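Local coordinates for putative carboxynorspermidine decarboxylase protein (Sinorhizobium meliloti, PDB 3MT1) that probably decarboxylates carboxynorspermidine and carboxyspermidine with the help of pyridoxal 5'-phosphate, yielding norspermidine and spermidine, at residues I86-S100 with F107-R119. Sequence-based numbering, arbitrary orientation.
Sequences IDEVVSHADKIIFNS and FADKAAGIARGLR
Four backbone hydrogen bonds lace strand 95-98 to strand 115-119 in parallel register: I96 N to A115 O, G117 N to I96 O at 2.8 Å, F98 N to G117 O and R119 N to F98 O. The third departs from the rest, its N-H meeting G117 O from above the carbonyl plane, 45° out of it. Where G117 faces I97, the two CA atoms come within 4.5 Å. A salt bridge on the exposed side, D87 OD2 to K110 NZ at 3.4 Å, ties helix 83-92 to the turn after helix 101-107. The D87 and K110 side chains cross at about a right angle, and K110 CD lies 3.4 Å from I86 CG2.

Beneath the helix, I86 CD1 sits over one face of the F107 ring, and I96 CG2 touches both A111 CB and I114 CD1. The F98 ring, swung beside its own backbone N (chi1 -53°), receives A111 CB and R116 CG at its edge, while its CE1 lies 3.6 Å from F107 CB. An alanine in place of F98 would probably leave F107 CB and A111 CB without their aromatic neighbour and open a gap between strand 95-98 and the end of helix 101-107. R116 NE hydrogen-bonds R155 O, outside the two segments.

The contact thus closes a beta-alpha-beta unit of the eight-stranded parallel beta/alpha barrel of this class-II Orn/Lys/Arg decarboxylase family member: backbone bonds set the strand register, apolar side chains pack between helix 83-92, strand 95-98 and the residues 107-114 that lead into strand 115-119, and the one salt bridge between the two segments lies at their exposed edge.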
# COMPACT_ATOMS: atom_id res chain seq x y z
N ILE B 86 -3.36 -19.40 16.48
CA ILE B 86 -2.69 -19.44 17.78
C ILE B 86 -1.71 -20.59 17.98
O ILE B 86 -0.60 -20.39 18.49
CB ILE B 86 -3.72 -19.44 18.97
CG1 ILE B 86 -3.05 -19.13 20.31
CG2 ILE B 86 -4.47 -20.77 19.07
CD1 ILE B 86 -2.19 -17.89 20.35
N ASP B 87 -2.12 -21.79 17.58
CA ASP B 87 -1.31 -22.96 17.83
C ASP B 87 -0.06 -22.89 17.00
O ASP B 87 1.01 -23.26 17.47
CB ASP B 87 -2.10 -24.25 17.58
CG ASP B 87 -2.76 -24.82 18.90
OD1 ASP B 87 -2.01 -25.03 19.91
OD2 ASP B 87 -4.00 -25.09 18.91
N GLU B 88 -0.16 -22.40 15.77
CA GLU B 88 1.00 -22.29 14.95
C GLU B 88 1.86 -21.14 15.47
O GLU B 88 3.09 -21.21 15.45
CB GLU B 88 0.64 -22.09 13.50
CG GLU B 88 1.81 -22.46 12.60
CD GLU B 88 1.56 -22.17 11.12
OE1 GLU B 88 0.41 -22.42 10.63
OE2 GLU B 88 2.54 -21.70 10.44
N VAL B 89 1.22 -20.09 15.96
CA VAL B 89 2.02 -19.01 16.48
C VAL B 89 2.87 -19.58 17.62
O VAL B 89 4.11 -19.46 17.59
CB VAL B 89 1.17 -17.82 16.89
CG1 VAL B 89 2.04 -16.74 17.46
CG2 VAL B 89 0.41 -17.26 15.71
N VAL B 90 2.20 -20.25 18.57
CA VAL B 90 2.86 -20.77 19.77
C VAL B 90 4.05 -21.67 19.45
O VAL B 90 5.08 -21.60 20.10
CB VAL B 90 1.88 -21.48 20.75
CG1 VAL B 90 2.65 -22.33 21.80
CG2 VAL B 90 1.01 -20.44 21.45
N SER B 91 3.92 -22.49 18.42
CA SER B 91 5.02 -23.36 18.06
C SER B 91 6.22 -22.66 17.45
O SER B 91 7.27 -23.23 17.42
CB SER B 91 4.54 -24.45 17.12
OG SER B 91 4.18 -23.86 15.90
N HIS B 92 6.09 -21.43 16.97
CA HIS B 92 7.26 -20.70 16.42
C HIS B 92 7.88 -19.79 17.48
O HIS B 92 9.06 -19.50 17.41
CB HIS B 92 6.92 -19.82 15.19
CG HIS B 92 6.53 -20.58 13.96
ND1 HIS B 92 7.40 -21.41 13.28
CD2 HIS B 92 5.38 -20.60 13.25
CE1 HIS B 92 6.78 -21.94 12.24
NE2 HIS B 92 5.55 -21.46 12.19
N ALA B 93 7.08 -19.35 18.45
CA ALA B 93 7.50 -18.30 19.37
C ALA B 93 8.16 -18.84 20.64
O ALA B 93 7.80 -19.91 21.11
CB ALA B 93 6.31 -17.42 19.74
N ASP B 94 9.11 -18.09 21.19
CA ASP B 94 9.64 -18.35 22.53
C ASP B 94 8.91 -17.56 23.59
O ASP B 94 8.78 -17.98 24.73
CB ASP B 94 11.11 -17.98 22.56
CG ASP B 94 11.94 -18.87 21.69
OD1 ASP B 94 11.82 -20.10 21.85
OD2 ASP B 94 12.68 -18.36 20.82
N LYS B 95 8.43 -16.39 23.21
CA LYS B 95 7.61 -15.59 24.06
C LYS B 95 6.41 -15.18 23.24
O LYS B 95 6.49 -15.05 21.99
CB LYS B 95 8.41 -14.39 24.58
CG LYS B 95 9.49 -14.86 25.58
CD LYS B 95 10.17 -13.72 26.31
CE LYS B 95 11.32 -14.16 27.21
NZ LYS B 95 12.43 -14.76 26.38
N ILE B 96 5.28 -15.04 23.93
CA ILE B 96 4.04 -14.60 23.29
C ILE B 96 3.48 -13.50 24.17
O ILE B 96 3.58 -13.58 25.39
CB ILE B 96 3.03 -15.76 23.09
CG1 ILE B 96 1.88 -15.30 22.18
CG2 ILE B 96 2.51 -16.28 24.41
CD1 ILE B 96 0.95 -16.43 21.74
N ILE B 97 2.95 -12.47 23.55
CA ILE B 97 2.42 -11.33 24.26
C ILE B 97 0.99 -11.07 23.84
O ILE B 97 0.64 -11.17 22.64
CB ILE B 97 3.29 -10.11 24.04
CG1 ILE B 97 4.65 -10.39 24.67
CG2 ILE B 97 2.63 -8.84 24.62
CD1 ILE B 97 5.80 -10.09 23.76
N PHE B 98 0.17 -10.78 24.84
CA PHE B 98 -1.24 -10.55 24.62
C PHE B 98 -1.55 -9.14 24.94
O PHE B 98 -0.95 -8.55 25.84
CB PHE B 98 -2.11 -11.47 25.45
CG PHE B 98 -1.77 -12.91 25.29
CD1 PHE B 98 -2.31 -13.65 24.24
CD2 PHE B 98 -0.89 -13.54 26.18
CE1 PHE B 98 -1.99 -14.99 24.09
CE2 PHE B 98 -0.58 -14.86 26.04
CZ PHE B 98 -1.13 -15.60 24.99
N ASN B 99 -2.52 -8.62 24.18
CA ASN B 99 -2.93 -7.23 24.23
C ASN B 99 -3.79 -6.90 25.45
O ASN B 99 -3.86 -5.75 25.88
CB ASN B 99 -3.67 -6.87 22.94
CG ASN B 99 -3.76 -5.38 22.72
OD1 ASN B 99 -2.75 -4.71 22.54
ND2 ASN B 99 -4.99 -4.84 22.74
N SER B 100 -4.44 -7.91 26.00
CA SER B 100 -5.49 -7.70 26.98
C SER B 100 -5.62 -8.94 27.83
O SER B 100 -5.19 -10.02 27.41
CB SER B 100 -6.82 -7.42 26.27
OG SER B 100 -7.25 -8.60 25.59
N PHE B 107 -6.26 -17.60 25.65
CA PHE B 107 -5.24 -18.36 24.96
C PHE B 107 -4.21 -18.97 25.89
O PHE B 107 -3.40 -19.76 25.45
CB PHE B 107 -4.59 -17.51 23.88
CG PHE B 107 -5.53 -17.15 22.76
CD1 PHE B 107 -6.21 -18.15 22.07
CD2 PHE B 107 -5.74 -15.83 22.40
CE1 PHE B 107 -7.08 -17.83 21.03
CE2 PHE B 107 -6.62 -15.50 21.37
CZ PHE B 107 -7.29 -16.50 20.69
N ALA B 108 -4.26 -18.60 27.16
CA ALA B 108 -3.43 -19.18 28.22
C ALA B 108 -3.10 -20.65 27.98
O ALA B 108 -1.91 -21.01 27.87
CB ALA B 108 -4.09 -19.03 29.55
N ASP B 109 -4.13 -21.50 27.90
CA ASP B 109 -3.94 -22.95 27.72
C ASP B 109 -3.04 -23.32 26.55
O ASP B 109 -2.09 -24.07 26.71
CB ASP B 109 -5.28 -23.69 27.64
CG ASP B 109 -5.79 -24.06 29.00
OD1 ASP B 109 -5.01 -24.02 29.96
OD2 ASP B 109 -6.98 -24.40 29.12
N LYS B 110 -3.33 -22.77 25.38
CA LYS B 110 -2.54 -23.05 24.19
C LYS B 110 -1.08 -22.56 24.27
O LYS B 110 -0.17 -23.21 23.73
CB LYS B 110 -3.25 -22.48 22.97
CG LYS B 110 -4.29 -23.42 22.44
CD LYS B 110 -5.43 -22.67 21.78
CE LYS B 110 -6.27 -23.57 20.86
NZ LYS B 110 -6.35 -24.96 21.39
N ALA B 111 -0.87 -21.46 25.00
CA ALA B 111 0.46 -20.87 25.14
C ALA B 111 1.21 -21.42 26.36
O ALA B 111 2.25 -20.88 26.77
CB ALA B 111 0.34 -19.33 25.21
N ALA B 112 0.68 -22.50 26.95
CA ALA B 112 1.19 -23.03 28.21
C ALA B 112 2.68 -23.40 28.18
O ALA B 112 3.34 -23.32 29.20
CB ALA B 112 0.36 -24.22 28.65
N GLY B 113 3.20 -23.82 27.03
CA GLY B 113 4.57 -24.31 27.00
C GLY B 113 5.67 -23.26 26.94
O GLY B 113 6.83 -23.57 27.12
N ILE B 114 5.29 -22.02 26.68
CA ILE B 114 6.25 -20.95 26.50
C ILE B 114 5.93 -19.83 27.46
O ILE B 114 4.85 -19.84 28.08
CB ILE B 114 6.27 -20.42 25.04
CG1 ILE B 114 4.85 -20.03 24.59
CG2 ILE B 114 6.91 -21.47 24.07
CD1 ILE B 114 4.80 -19.26 23.30
N ALA B 115 6.86 -18.88 27.58
CA ALA B 115 6.73 -17.70 28.44
C ALA B 115 5.63 -16.75 27.92
O ALA B 115 5.59 -16.46 26.73
CB ALA B 115 8.08 -16.96 28.55
N ARG B 116 4.75 -16.29 28.80
CA ARG B 116 3.64 -15.46 28.40
C ARG B 116 3.83 -14.08 28.98
O ARG B 116 4.33 -13.92 30.11
CB ARG B 116 2.31 -16.09 28.84
CG ARG B 116 1.97 -17.42 28.10
CD ARG B 116 0.89 -18.26 28.79
NE ARG B 116 1.12 -18.42 30.24
CZ ARG B 116 1.97 -19.27 30.80
NH1 ARG B 116 2.72 -20.09 30.06
NH2 ARG B 116 2.08 -19.30 32.11
N GLY B 117 3.45 -13.08 28.19
CA GLY B 117 3.56 -11.67 28.56
C GLY B 117 2.27 -10.93 28.32
O GLY B 117 1.34 -11.44 27.70
N LEU B 118 2.19 -9.71 28.84
CA LEU B 118 0.98 -8.92 28.72
C LEU B 118 1.43 -7.51 28.37
O LEU B 118 2.40 -7.02 28.93
CB LEU B 118 0.21 -8.94 30.05
CG LEU B 118 -1.14 -8.19 30.12
CD1 LEU B 118 -2.29 -9.03 29.55
CD2 LEU B 118 -1.49 -7.73 31.53
N ARG B 119 0.74 -6.87 27.44
CA ARG B 119 1.06 -5.48 27.14
C ARG B 119 0.46 -4.52 28.15
O ARG B 119 -0.72 -4.64 28.53
CB ARG B 119 0.57 -5.08 25.76
CG ARG B 119 1.12 -3.76 25.32
CD ARG B 119 0.61 -3.34 23.99
NE ARG B 119 1.23 -2.09 23.57
CZ ARG B 119 1.23 -1.63 22.32
NH1 ARG B 119 0.65 -2.34 21.35
NH2 ARG B 119 1.83 -0.48 22.05